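Local coordinates for UPF0201 protein MJ1564 (Methanocaldococcus jannaschii DSM 2661, PDB 2PZZ) that is of unknown function, belongs to an archaeal family that structurally resembles RNA-binding proteins, and is considered unlikely to bind RNA itself, at residues M69-G74 and T80-N85; K18-I23 and A30-I35; S62-A67 and P125-G130; L24-K29 and K55-S60; P12-Y17 and N85-Y90. All coordinates share one frame; numbering follows the deposited sequence.

Interaction 1. Residues M69-G74 and T80-N85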
# COMPACT_ATOMS: atom_id res chain seq x y z
N MSE A 69 -5.13 2.10 23.33
CA MSE A 69 -4.99 3.51 23.01
C MSE A 69 -5.64 3.82 21.67
O MSE A 69 -6.37 4.81 21.54
CB MSE A 69 -3.51 3.90 22.97
CG MSE A 69 -3.28 5.40 22.80
SE MSE A 69 -1.48 5.85 22.24
CE MSE A 69 -1.84 5.93 20.34
N VAL A 70 -5.37 2.99 20.66
CA VAL A 70 -5.95 3.22 19.34
C VAL A 70 -7.48 3.12 19.33
O VAL A 70 -8.15 3.92 18.68
CB VAL A 70 -5.36 2.23 18.30
CG1 VAL A 70 -6.07 2.40 16.97
CG2 VAL A 70 -3.85 2.48 18.14
N LEU A 71 -8.02 2.14 20.04
CA LEU A 71 -9.47 1.96 20.09
C LEU A 71 -10.17 3.13 20.80
O LEU A 71 -11.23 3.58 20.37
CB LEU A 71 -9.82 0.64 20.77
CG LEU A 71 -9.24 -0.59 20.06
CD1 LEU A 71 -9.70 -1.88 20.73
CD2 LEU A 71 -9.67 -0.57 18.60
N GLU A 72 -9.59 3.63 21.89
CA GLU A 72 -10.21 4.74 22.59
C GLU A 72 -10.14 6.00 21.75
O GLU A 72 -11.10 6.78 21.70
CB GLU A 72 -9.55 4.97 23.94
CG GLU A 72 -9.84 3.89 24.93
CD GLU A 72 -9.36 4.25 26.31
OE1 GLU A 72 -8.97 5.42 26.49
OE2 GLU A 72 -9.37 3.37 27.20
N LYS A 73 -9.02 6.19 21.06
CA LYS A 73 -8.82 7.35 20.21
C LYS A 73 -9.82 7.42 19.05
O LYS A 73 -10.19 8.52 18.61
CB LYS A 73 -7.40 7.34 19.65
CG LYS A 73 -7.07 8.46 18.68
CD LYS A 73 -5.57 8.48 18.38
CE LYS A 73 -4.76 8.58 19.67
NZ LYS A 73 -3.28 8.58 19.46
N GLY A 74 -10.25 6.27 18.55
CA GLY A 74 -11.21 6.25 17.45
C GLY A 74 -12.63 6.05 17.94
O GLY A 74 -13.57 5.89 17.15
N THR A 80 -16.19 2.52 17.40
CA THR A 80 -14.79 2.89 17.39
C THR A 80 -14.27 2.45 16.03
O THR A 80 -14.84 1.56 15.40
CB THR A 80 -13.96 2.22 18.51
OG1 THR A 80 -12.65 2.79 18.53
CG2 THR A 80 -13.85 0.71 18.29
N LYS A 81 -13.21 3.09 15.56
CA LYS A 81 -12.66 2.74 14.26
C LYS A 81 -11.15 2.86 14.31
O LYS A 81 -10.60 3.48 15.22
CB LYS A 81 -13.23 3.66 13.18
CG LYS A 81 -12.94 5.12 13.42
CD LYS A 81 -13.82 6.01 12.55
CE LYS A 81 -13.52 7.49 12.78
NZ LYS A 81 -14.52 8.38 12.11
N PHE A 82 -10.48 2.24 13.34
CA PHE A 82 -9.03 2.26 13.27
C PHE A 82 -8.62 1.55 11.99
O PHE A 82 -9.46 0.96 11.30
CB PHE A 82 -8.42 1.55 14.49
CG PHE A 82 -8.89 0.13 14.65
CD1 PHE A 82 -8.21 -0.92 14.02
CD2 PHE A 82 -10.03 -0.16 15.40
CE1 PHE A 82 -8.66 -2.24 14.13
CE2 PHE A 82 -10.49 -1.48 15.52
CZ PHE A 82 -9.80 -2.52 14.88
N TYR A 83 -7.34 1.61 11.69
CA TYR A 83 -6.81 0.99 10.49
C TYR A 83 -5.82 -0.10 10.88
O TYR A 83 -5.28 -0.08 11.97
CB TYR A 83 -6.09 2.02 9.62
CG TYR A 83 -7.03 2.96 8.90
CD1 TYR A 83 -7.61 4.05 9.55
CD2 TYR A 83 -7.35 2.74 7.57
CE1 TYR A 83 -8.48 4.90 8.88
CE2 TYR A 83 -8.22 3.59 6.89
CZ TYR A 83 -8.78 4.67 7.55
OH TYR A 83 -9.63 5.50 6.88
N LEU A 84 -5.63 -1.06 9.99
CA LEU A 84 -4.67 -2.14 10.23
C LEU A 84 -3.72 -2.14 9.05
O LEU A 84 -4.12 -1.90 7.90
CB LEU A 84 -5.37 -3.50 10.31
CG LEU A 84 -6.26 -3.74 11.53
CD1 LEU A 84 -6.85 -5.14 11.47
CD2 LEU A 84 -5.44 -3.56 12.80
N ASN A 85 -2.45 -2.38 9.34
CA ASN A 85 -1.45 -2.42 8.28
C ASN A 85 -1.78 -3.64 7.43
O ASN A 85 -1.93 -4.75 7.93
CB ASN A 85 -0.06 -2.55 8.86
CG ASN A 85 1.00 -2.49 7.80
OD1 ASN A 85 0.96 -3.23 6.81
ND2 ASN A 85 1.96 -1.59 7.99
O HOH W 1 -8.19 5.10 16.03
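Two direct hydrogen bonds join Leu-71, in the last turn of helix 64-73, and Gly-74, just after it, to the start of the 80-85 segment. Thr-80 OG1 donates to Leu-71 O over 2.5 Å, shorter than usual and of doubtful exact length; with OG1 anti to the backbone N (chi1 -172°), the hydroxyl reaches the last turn of the helix. Lys-81 N donates to Gly-74 O at 3.2 Å from well above the carbonyl plane, and Thr-80 CA lends a C-H contact to the same oxygen. A CB on Gly-74 would run into Lys-81 O. One water donates to both Val-70 O and Lys-81 O. The apolar part gathers round Phe-82: Leu-71 lies alongside it, CD2 3.2 Å from Phe-82 CD2, while Val-70 crosses it at about a right angle with CG1 3.5 Å from Phe-82 CB. Ile-120 and Ile-123 of helix 116-123 also pack on Leu-71. The axes of helix 69-73 and strand 80-84 run at 127°, an alpha-beta unit in which the helix turns back into the edge strand of the chain's antiparallel sheet.

Interaction 2. Residues K18-I23 and A30-I35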
# COMPACT_ATOMS: atom_id res chain seq x y z
N LYS A 18 -4.74 -11.52 -2.33
CA LYS A 18 -3.78 -11.37 -1.25
C LYS A 18 -4.32 -10.36 -0.25
O LYS A 18 -4.05 -10.47 0.95
CB LYS A 18 -2.44 -10.86 -1.77
CG LYS A 18 -1.70 -11.83 -2.67
CD LYS A 18 -0.32 -11.29 -2.97
CE LYS A 18 0.55 -12.36 -3.62
NZ LYS A 18 1.92 -11.83 -3.91
N VAL A 19 -5.08 -9.37 -0.73
CA VAL A 19 -5.63 -8.38 0.20
C VAL A 19 -6.73 -9.09 0.97
O VAL A 19 -6.85 -8.92 2.17
CB VAL A 19 -6.28 -7.14 -0.52
CG1 VAL A 19 -6.96 -6.24 0.54
CG2 VAL A 19 -5.21 -6.36 -1.25
N LYS A 20 -7.52 -9.89 0.27
CA LYS A 20 -8.61 -10.63 0.92
C LYS A 20 -8.08 -11.57 1.99
O LYS A 20 -8.72 -11.75 3.04
CB LYS A 20 -9.39 -11.44 -0.12
CG LYS A 20 -10.60 -12.15 0.47
CD LYS A 20 -11.12 -13.20 -0.48
CE LYS A 20 -12.29 -13.97 0.13
NZ LYS A 20 -12.81 -14.99 -0.81
N LYS A 21 -6.93 -12.19 1.75
CA LYS A 21 -6.38 -13.10 2.75
C LYS A 21 -5.84 -12.31 3.93
O LYS A 21 -5.84 -12.80 5.06
CB LYS A 21 -5.27 -13.98 2.16
CG LYS A 21 -5.81 -15.07 1.23
CD LYS A 21 -4.69 -15.88 0.60
CE LYS A 21 -5.24 -16.80 -0.47
NZ LYS A 21 -4.14 -17.52 -1.17
N ALA A 22 -5.39 -11.09 3.68
CA ALA A 22 -4.87 -10.29 4.77
C ALA A 22 -6.04 -9.98 5.70
O ALA A 22 -5.90 -9.96 6.91
CB ALA A 22 -4.24 -9.00 4.26
N ILE A 23 -7.20 -9.74 5.13
CA ILE A 23 -8.36 -9.45 5.97
C ILE A 23 -8.74 -10.70 6.77
O ILE A 23 -8.86 -10.64 7.99
CB ILE A 23 -9.58 -9.04 5.12
CG1 ILE A 23 -9.29 -7.69 4.43
CG2 ILE A 23 -10.84 -9.00 6.00
CD1 ILE A 23 -10.39 -7.22 3.50
N ALA A 30 -15.26 -13.10 8.43
CA ALA A 30 -15.80 -12.02 7.60
C ALA A 30 -16.39 -12.48 6.27
O ALA A 30 -15.82 -13.35 5.60
CB ALA A 30 -14.73 -10.96 7.36
N LYS A 31 -17.54 -11.91 5.90
CA LYS A 31 -18.18 -12.19 4.62
C LYS A 31 -17.70 -11.04 3.74
O LYS A 31 -17.99 -9.89 4.04
CB LYS A 31 -19.71 -12.13 4.71
CG LYS A 31 -20.39 -13.40 5.16
CD LYS A 31 -20.24 -13.66 6.65
CE LYS A 31 -21.20 -14.76 7.11
NZ LYS A 31 -21.05 -15.03 8.56
N LEU A 32 -16.99 -11.34 2.67
CA LEU A 32 -16.44 -10.29 1.83
C LEU A 32 -16.97 -10.20 0.41
O LEU A 32 -17.26 -11.21 -0.23
CB LEU A 32 -14.91 -10.43 1.78
CG LEU A 32 -14.18 -10.53 3.12
CD1 LEU A 32 -12.73 -10.93 2.90
CD2 LEU A 32 -14.27 -9.20 3.86
N THR A 33 -17.10 -8.96 -0.08
CA THR A 33 -17.54 -8.73 -1.45
C THR A 33 -16.55 -7.75 -2.10
O THR A 33 -16.08 -6.80 -1.46
CB THR A 33 -18.95 -8.13 -1.52
OG1 THR A 33 -18.87 -6.72 -1.27
CG2 THR A 33 -19.86 -8.79 -0.49
N PHE A 34 -16.23 -7.99 -3.36
CA PHE A 34 -15.29 -7.15 -4.07
C PHE A 34 -15.97 -6.28 -5.11
O PHE A 34 -16.72 -6.78 -5.94
CB PHE A 34 -14.23 -8.01 -4.76
CG PHE A 34 -13.28 -7.22 -5.62
CD1 PHE A 34 -12.22 -6.53 -5.04
CD2 PHE A 34 -13.45 -7.16 -6.99
CE1 PHE A 34 -11.33 -5.80 -5.83
CE2 PHE A 34 -12.56 -6.43 -7.79
CZ PHE A 34 -11.50 -5.75 -7.21
N ILE A 35 -15.70 -4.99 -5.07
CA ILE A 35 -16.27 -4.08 -6.05
C ILE A 35 -15.17 -3.36 -6.81
O ILE A 35 -14.17 -2.94 -6.23
CB ILE A 35 -17.21 -3.03 -5.40
CG1 ILE A 35 -16.55 -2.40 -4.18
CG2 ILE A 35 -18.54 -3.68 -5.04
CD1 ILE A 35 -16.64 -3.25 -2.92
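Leu-32 spreads its two methyls between Lys-20 and Ile-23, and this alpha-beta packing ties helix 16-26 to strand 31-36, the edge strand that follows it in the chain. The contact is wholly apolar, with no hydrogen bond between the two segments. Ile-23 and Leu-32 reach toward each other tip to tip, Ile-23 CG2 lying 4.0 Å from Leu-32 CD2. CG2 stands anti to the backbone N of Ile-23, while the longer branch, CG1, takes the place beside that N (chi1 -66°). Lys-20 instead runs across the leucine and offers the methylene part of its chain. Its extended form, with CG anti to the backbone N (chi1 -176°), carries the amine onward past the leucine, and CE stays 4.1 Å from Leu-32 CD1.

In the next shell, Trp-44 of strand 42-48 touches both Lys-20 and Leu-32, and Leu-24, the residue after Ile-23, packs on Leu-32 as well. Ile-23 is seated on the sheet by Ile-6 and Ala-8 of strand 3-10. The strand itself is held in place by backbone hydrogen bonds of Lys-31 with Lys-47 and of Thr-33 with Glu-45. The tightest meeting is that of Lys-20 CG with Leu-32 CD1, 3.5 Å apart and closer than usual van der Waals contact for two carbons.

Interaction 3. Residues S62-A67 and P125-G130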
# COMPACT_ATOMS: atom_id res chain seq x y z
N SER A 62 1.39 -9.40 22.27
CA SER A 62 1.58 -8.60 23.47
C SER A 62 1.54 -7.09 23.16
O SER A 62 2.41 -6.33 23.60
CB SER A 62 2.93 -8.97 24.12
OG SER A 62 3.16 -8.22 25.30
N ILE A 63 0.52 -6.66 22.40
CA ILE A 63 0.38 -5.24 22.07
C ILE A 63 -0.96 -4.67 22.54
O ILE A 63 -1.56 -3.80 21.89
CB ILE A 63 0.52 -4.98 20.55
CG1 ILE A 63 -0.51 -5.81 19.78
CG2 ILE A 63 1.96 -5.30 20.09
CD1 ILE A 63 -0.44 -5.63 18.29
N LEU A 64 -1.44 -5.18 23.67
CA LEU A 64 -2.70 -4.73 24.24
C LEU A 64 -2.70 -3.23 24.55
O LEU A 64 -3.69 -2.53 24.32
CB LEU A 64 -2.98 -5.50 25.53
CG LEU A 64 -3.34 -6.98 25.36
CD1 LEU A 64 -3.55 -7.62 26.72
CD2 LEU A 64 -4.60 -7.10 24.54
N ASP A 65 -1.58 -2.74 25.06
CA ASP A 65 -1.44 -1.34 25.43
C ASP A 65 -1.63 -0.42 24.24
O ASP A 65 -2.24 0.64 24.36
CB ASP A 65 -0.07 -1.10 26.06
CG ASP A 65 1.01 -1.98 25.46
OD1 ASP A 65 0.90 -3.23 25.56
OD2 ASP A 65 1.98 -1.43 24.89
N ALA A 66 -1.11 -0.84 23.08
CA ALA A 66 -1.23 -0.04 21.88
C ALA A 66 -2.67 -0.09 21.36
O ALA A 66 -3.25 0.93 21.01
CB ALA A 66 -0.27 -0.56 20.81
N ALA A 67 -3.24 -1.29 21.33
CA ALA A 67 -4.60 -1.47 20.85
C ALA A 67 -5.59 -0.65 21.67
O ALA A 67 -6.46 0.00 21.11
CB ALA A 67 -4.98 -2.95 20.88
N PRO A 125 -7.73 -5.15 27.13
CA PRO A 125 -7.72 -4.86 28.57
C PRO A 125 -6.41 -4.23 29.01
O PRO A 125 -5.34 -4.55 28.47
CB PRO A 125 -7.88 -6.25 29.20
CG PRO A 125 -8.47 -7.08 28.11
CD PRO A 125 -7.76 -6.60 26.90
N ARG A 126 -6.49 -3.35 30.01
CA ARG A 126 -5.29 -2.72 30.54
C ARG A 126 -4.38 -3.81 31.09
O ARG A 126 -4.81 -4.96 31.25
CB ARG A 126 -5.65 -1.74 31.66
CG ARG A 126 -6.45 -0.54 31.20
CD ARG A 126 -6.50 0.55 32.25
NE ARG A 126 -7.07 1.78 31.71
CZ ARG A 126 -6.64 2.40 30.61
NH1 ARG A 126 -5.62 1.90 29.92
NH2 ARG A 126 -7.23 3.51 30.20
N THR A 127 -3.12 -3.46 31.37
CA THR A 127 -2.17 -4.41 31.93
C THR A 127 -1.20 -3.74 32.89
O THR A 127 -1.11 -2.50 32.95
CB THR A 127 -1.32 -5.13 30.84
OG1 THR A 127 -0.47 -4.18 30.19
CG2 THR A 127 -2.22 -5.79 29.80
N LYS A 128 -0.48 -4.56 33.65
CA LYS A 128 0.52 -4.12 34.61
C LYS A 128 1.62 -5.16 34.54
O LYS A 128 1.61 -6.14 35.28
CB LYS A 128 -0.06 -4.08 36.03
CG LYS A 128 -1.21 -3.10 36.23
CD LYS A 128 -1.67 -3.08 37.69
CE LYS A 128 -2.82 -2.11 37.89
NZ LYS A 128 -3.23 -2.01 39.32
N GLY A 129 2.57 -4.95 33.63
CA GLY A 129 3.66 -5.89 33.49
C GLY A 129 3.36 -6.90 32.39
O GLY A 129 3.89 -8.01 32.40
N GLY A 130 2.51 -6.50 31.45
CA GLY A 130 2.16 -7.39 30.36
C GLY A 130 1.09 -8.39 30.75
O GLY A 130 0.70 -9.25 29.94
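The pyrrolidine ring of Pro-125 presents its CD corner to Leu-64, whose CD2 methyl comes within 4.0 Å of that carbon; the two side chains meet at a slant. The carbonyl of the same proline takes part too, Pro-125 O lying 3.9 Å from Leu-64 CB and 4.0 Å from Leu-64 CD1. The second methyl is shared with Thr-127, which crosses the leucine at about a right angle and brings CG2 to 3.8 Å from Leu-64 CD1. The threonine's torsion (chi1 66°) sets CG2 anti to its carbonyl carbon and points this methyl, rather than OG1, at the leucine. The contact is mainly van der Waals packing, with no hydrogen bond between the two segments. Leu-64 is buried, with Leu-58 and Arg-59 of helix 52-60 packed against it, and Arg-59 also touches Pro-125. The contact thus lays the loop that follows helix 116-123 over the first turn of helix 64-73, beside the end of helix 52-60.

Interaction 4. Residues L24-K29 and K55-S60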
# COMPACT_ATOMS: atom_id res chain seq x y z
N LEU A 24 -8.90 -11.83 6.08
CA LEU A 24 -9.29 -13.07 6.74
C LEU A 24 -8.32 -13.51 7.82
O LEU A 24 -8.74 -14.12 8.80
CB LEU A 24 -9.51 -14.18 5.69
CG LEU A 24 -10.65 -13.83 4.72
CD1 LEU A 24 -10.70 -14.80 3.55
CD2 LEU A 24 -11.99 -13.84 5.47
N ASN A 25 -7.03 -13.18 7.68
CA ASN A 25 -6.06 -13.55 8.71
C ASN A 25 -6.38 -12.88 10.04
O ASN A 25 -5.98 -13.37 11.10
CB ASN A 25 -4.63 -13.17 8.32
CG ASN A 25 -4.05 -14.06 7.25
OD1 ASN A 25 -4.52 -15.18 7.04
ND2 ASN A 25 -3.01 -13.58 6.57
N ILE A 26 -7.08 -11.74 9.99
CA ILE A 26 -7.44 -11.03 11.22
C ILE A 26 -8.92 -11.24 11.57
O ILE A 26 -9.28 -11.31 12.74
CB ILE A 26 -7.16 -9.51 11.09
CG1 ILE A 26 -5.76 -9.28 10.51
CG2 ILE A 26 -7.26 -8.84 12.46
CD1 ILE A 26 -4.60 -9.81 11.37
N PHE A 27 -9.75 -11.37 10.54
CA PHE A 27 -11.19 -11.55 10.70
C PHE A 27 -11.65 -12.74 9.87
O PHE A 27 -12.32 -12.57 8.87
CB PHE A 27 -11.93 -10.28 10.25
CG PHE A 27 -11.54 -9.05 11.03
CD1 PHE A 27 -11.96 -8.88 12.34
CD2 PHE A 27 -10.72 -8.08 10.45
CE1 PHE A 27 -11.56 -7.74 13.10
CE2 PHE A 27 -10.30 -6.95 11.19
CZ PHE A 27 -10.73 -6.78 12.52
N PRO A 28 -11.30 -13.97 10.30
CA PRO A 28 -11.62 -15.25 9.66
C PRO A 28 -13.07 -15.48 9.25
O PRO A 28 -13.32 -16.12 8.23
CB PRO A 28 -11.17 -16.28 10.71
CG PRO A 28 -10.07 -15.59 11.42
CD PRO A 28 -10.65 -14.20 11.61
N LYS A 29 -14.01 -14.97 10.04
CA LYS A 29 -15.44 -15.14 9.75
C LYS A 29 -16.06 -14.07 8.86
O LYS A 29 -17.24 -14.12 8.55
CB LYS A 29 -16.25 -15.18 11.05
CG LYS A 29 -16.16 -16.48 11.84
CD LYS A 29 -14.88 -16.56 12.66
CE LYS A 29 -14.83 -17.86 13.47
NZ LYS A 29 -16.01 -18.01 14.37
N LYS A 55 -8.61 -10.55 19.08
CA LYS A 55 -8.27 -10.58 20.51
C LYS A 55 -7.09 -11.50 20.81
O LYS A 55 -6.27 -11.19 21.68
CB LYS A 55 -9.48 -11.03 21.33
CG LYS A 55 -10.65 -10.06 21.27
CD LYS A 55 -11.79 -10.53 22.15
CE LYS A 55 -12.93 -9.53 22.13
NZ LYS A 55 -14.15 -10.01 22.86
N GLU A 56 -7.02 -12.62 20.12
CA GLU A 56 -5.92 -13.56 20.31
C GLU A 56 -4.60 -12.93 19.88
O GLU A 56 -3.61 -12.98 20.61
CB GLU A 56 -6.13 -14.82 19.47
CG GLU A 56 -7.21 -15.75 19.94
CD GLU A 56 -7.53 -16.80 18.89
OE1 GLU A 56 -6.60 -17.23 18.18
OE2 GLU A 56 -8.72 -17.20 18.79
N LEU A 57 -4.60 -12.33 18.69
CA LEU A 57 -3.39 -11.73 18.17
C LEU A 57 -2.86 -10.59 19.02
O LEU A 57 -1.64 -10.45 19.19
CB LEU A 57 -3.61 -11.27 16.73
CG LEU A 57 -3.99 -12.40 15.76
CD1 LEU A 57 -4.32 -11.82 14.41
CD2 LEU A 57 -2.85 -13.42 15.66
N LEU A 58 -3.75 -9.77 19.56
CA LEU A 58 -3.29 -8.67 20.41
C LEU A 58 -2.59 -9.26 21.65
O LEU A 58 -1.56 -8.76 22.08
CB LEU A 58 -4.47 -7.78 20.85
CG LEU A 58 -5.34 -7.11 19.76
CD1 LEU A 58 -6.49 -6.37 20.41
CD2 LEU A 58 -4.52 -6.17 18.93
N ARG A 59 -3.14 -10.33 22.21
CA ARG A 59 -2.52 -10.96 23.38
C ARG A 59 -1.22 -11.63 22.96
O ARG A 59 -0.17 -11.38 23.56
CB ARG A 59 -3.51 -11.95 24.01
CG ARG A 59 -4.68 -11.22 24.68
CD ARG A 59 -5.91 -12.08 24.86
NE ARG A 59 -6.96 -11.33 25.54
CZ ARG A 59 -7.61 -10.29 25.02
NH1 ARG A 59 -7.33 -9.87 23.79
NH2 ARG A 59 -8.54 -9.67 25.73
N SER A 60 -1.28 -12.45 21.91
CA SER A 60 -0.09 -13.14 21.39
C SER A 60 1.09 -12.21 21.09
O SER A 60 2.23 -12.49 21.46
CB SER A 60 -0.43 -13.89 20.10
OG SER A 60 -1.29 -14.98 20.36
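Leu-57 gives the largest share of the small surface buried here, and it does so through one methyl. Its CD1 lies 3.7 Å from Ile-26 CD1 and 4.0 Å from Asn-25 O, so a single carbon of helix 52-60 touches both a side chain and the backbone of Asn-25. The CB of Leu-57 is directed at the 24-29 segment, and CG, anti to the carbonyl carbon (chi1 -60°), carries CD1 on to Ile-26.

Ile-26 meets it at a slant. Its CB bond does not aim at the leucine, but a bend at the second torsion (chi2 -63°) swings CD1 toward the leucine. The other branch, CG2, rests 3.8 Å above the ring plane of Phe-27, toward the rim of that face.

This is a small apolar helix-helix contact in an alpha-beta fold, joining helices 16-26 and 52-60, and Val-94, from a loop, touches both Ile-26 and Leu-57. Leu-54, three residues before Leu-57 on the same helix, packs on Ile-26 too.

Asn-25 takes part mainly through its carbonyl, for its side chain leads away and ND2 donates to Ala-89 O at the end of helix 86-90. On the other helix, the extended Arg-59 chain puts NH1 where it donates to Lys-55 O at 2.7 Å, on the opposite face of that carbonyl from Arg-59 N, and NH1 is further bonded to Ile-123 O.

Interaction 5. Residues P12-Y17 and N85-Y90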
# COMPACT_ATOMS: atom_id res chain seq x y z
N PRO A 12 -4.21 -1.09 -8.25
CA PRO A 12 -3.91 -1.74 -9.53
C PRO A 12 -2.80 -2.80 -9.50
O PRO A 12 -2.93 -3.84 -10.15
CB PRO A 12 -3.55 -0.56 -10.43
CG PRO A 12 -4.51 0.50 -9.95
CD PRO A 12 -4.40 0.36 -8.43
N THR A 13 -1.72 -2.54 -8.76
CA THR A 13 -0.60 -3.49 -8.71
C THR A 13 -0.73 -4.51 -7.58
O THR A 13 0.17 -5.33 -7.37
CB THR A 13 0.76 -2.77 -8.57
OG1 THR A 13 0.79 -2.02 -7.34
CG2 THR A 13 1.00 -1.83 -9.75
N GLU A 14 -1.84 -4.45 -6.85
CA GLU A 14 -2.06 -5.39 -5.77
C GLU A 14 -2.84 -6.59 -6.31
O GLU A 14 -3.49 -6.50 -7.35
CB GLU A 14 -2.85 -4.74 -4.62
CG GLU A 14 -1.96 -4.15 -3.53
CD GLU A 14 -2.74 -3.39 -2.49
OE1 GLU A 14 -2.62 -3.71 -1.28
OE2 GLU A 14 -3.48 -2.46 -2.89
N ASP A 15 -2.73 -7.71 -5.61
CA ASP A 15 -3.47 -8.91 -6.00
C ASP A 15 -4.65 -8.93 -5.04
O ASP A 15 -4.46 -9.09 -3.83
CB ASP A 15 -2.62 -10.16 -5.79
CG ASP A 15 -3.37 -11.43 -6.10
OD1 ASP A 15 -4.48 -11.63 -5.55
OD2 ASP A 15 -2.86 -12.25 -6.89
N LYS A 16 -5.85 -8.77 -5.57
CA LYS A 16 -7.03 -8.73 -4.70
C LYS A 16 -7.16 -9.91 -3.75
O LYS A 16 -7.66 -9.75 -2.63
CB LYS A 16 -8.31 -8.58 -5.53
CG LYS A 16 -8.64 -9.70 -6.50
CD LYS A 16 -9.93 -9.35 -7.22
CE LYS A 16 -10.36 -10.41 -8.21
NZ LYS A 16 -11.65 -10.04 -8.88
N TYR A 17 -6.72 -11.09 -4.17
CA TYR A 17 -6.83 -12.27 -3.31
C TYR A 17 -5.85 -12.21 -2.13
O TYR A 17 -6.12 -12.74 -1.05
CB TYR A 17 -6.64 -13.53 -4.16
CG TYR A 17 -7.71 -13.56 -5.24
CD1 TYR A 17 -9.05 -13.53 -4.89
CD2 TYR A 17 -7.37 -13.54 -6.59
CE1 TYR A 17 -10.05 -13.46 -5.86
CE2 TYR A 17 -8.37 -13.47 -7.57
CZ TYR A 17 -9.71 -13.43 -7.19
OH TYR A 17 -10.73 -13.36 -8.13
N ASN A 85 -2.45 -2.38 9.34
CA ASN A 85 -1.45 -2.42 8.28
C ASN A 85 -1.78 -3.64 7.43
O ASN A 85 -1.93 -4.75 7.93
CB ASN A 85 -0.06 -2.55 8.86
CG ASN A 85 1.00 -2.49 7.80
OD1 ASN A 85 0.96 -3.23 6.81
ND2 ASN A 85 1.96 -1.59 7.99
N LYS A 86 -1.89 -3.42 6.13
CA LYS A 86 -2.24 -4.47 5.19
C LYS A 86 -1.11 -5.49 5.00
O LYS A 86 -1.38 -6.68 4.79
CB LYS A 86 -2.62 -3.82 3.85
CG LYS A 86 -3.52 -4.63 2.97
CD LYS A 86 -4.47 -3.74 2.15
CE LYS A 86 -3.73 -2.67 1.37
NZ LYS A 86 -4.54 -2.15 0.22
N GLN A 87 0.14 -5.03 5.09
CA GLN A 87 1.30 -5.90 4.90
C GLN A 87 1.55 -6.75 6.13
O GLN A 87 1.89 -7.93 6.03
CB GLN A 87 2.53 -5.05 4.55
CG GLN A 87 2.22 -3.98 3.48
CD GLN A 87 1.56 -4.58 2.25
OE1 GLN A 87 0.77 -3.92 1.56
NE2 GLN A 87 1.88 -5.84 1.95
N ALA A 88 1.37 -6.15 7.31
CA ALA A 88 1.54 -6.90 8.54
C ALA A 88 0.42 -7.95 8.60
O ALA A 88 0.64 -9.10 8.99
CB ALA A 88 1.44 -5.96 9.73
N ALA A 89 -0.78 -7.55 8.19
CA ALA A 89 -1.92 -8.44 8.21
C ALA A 89 -1.72 -9.63 7.27
O ALA A 89 -2.16 -10.75 7.56
CB ALA A 89 -3.19 -7.68 7.82
N TYR A 90 -1.05 -9.38 6.16
CA TYR A 90 -0.80 -10.43 5.20
C TYR A 90 -0.02 -11.60 5.82
O TYR A 90 -0.27 -12.75 5.50
CB TYR A 90 -0.04 -9.90 4.00
CG TYR A 90 0.13 -10.93 2.93
CD1 TYR A 90 -0.96 -11.34 2.16
CD2 TYR A 90 1.37 -11.55 2.71
CE1 TYR A 90 -0.83 -12.32 1.20
CE2 TYR A 90 1.50 -12.55 1.74
CZ TYR A 90 0.40 -12.92 1.00
OH TYR A 90 0.51 -13.90 0.04
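Lys-86 and Glu-14 meet from opposite directions in a buried salt bridge. From CB, Lys-86 sets CG anti to the backbone N (chi1 -155°), then bends at its second and third torsions, which brings CD to 3.9 Å from Glu-14 OE1. CE comes closer, 3.1 Å from Glu-14 OE1. At the tip, NZ lies 2.9 Å from Glu-14 OE1 and 3.3 Å from Glu-14 OE2, both weak as hydrogen bonds; it also donates to the carbonyls of His-101 and Lys-9, which would probably stabilise its charge in this buried place. The carboxylate has further mates: OE2 accepts from Lys-11 N, and OE1 bonds Thr-13 OG1 of the second subunit. Replacing Glu-14 with a glutamine would probably leave the buried lysine charge without its counter-ion. Just before the lysine in the chain, Asn-85 OD1 caps helix 86-90, accepting from Gln-87 N at 2.6 Å and Ala-88 N at 3.0 Å. This is a buried ion pair at a subunit interface, joined to an Asn N-cap.

Interactions 2, 4 and 5 all draw on helix 16-26, and interactions 2 and 5 lie closest, centres 10 Å apart, with both touching the second subunit. Interaction 1 lies on the opposite side of the chain's centre from interaction 2, about 20 Å between centres, yet both reach the same five-strand antiparallel sheet, one at each of its outermost strands. Helix 64-73 serves interactions 1 and 3, while interaction 4 adjoins interaction 3 through Leu-58 and Leu-64. Along the chain, interaction 2 closes before interaction 1 opens, and the pairing of 12-17 with 85-90 spans interactions 1, 2 and 4. Local helix-to-strand contacts are thereby combined with longer-range closures, one end of the fold facing the dimer partner.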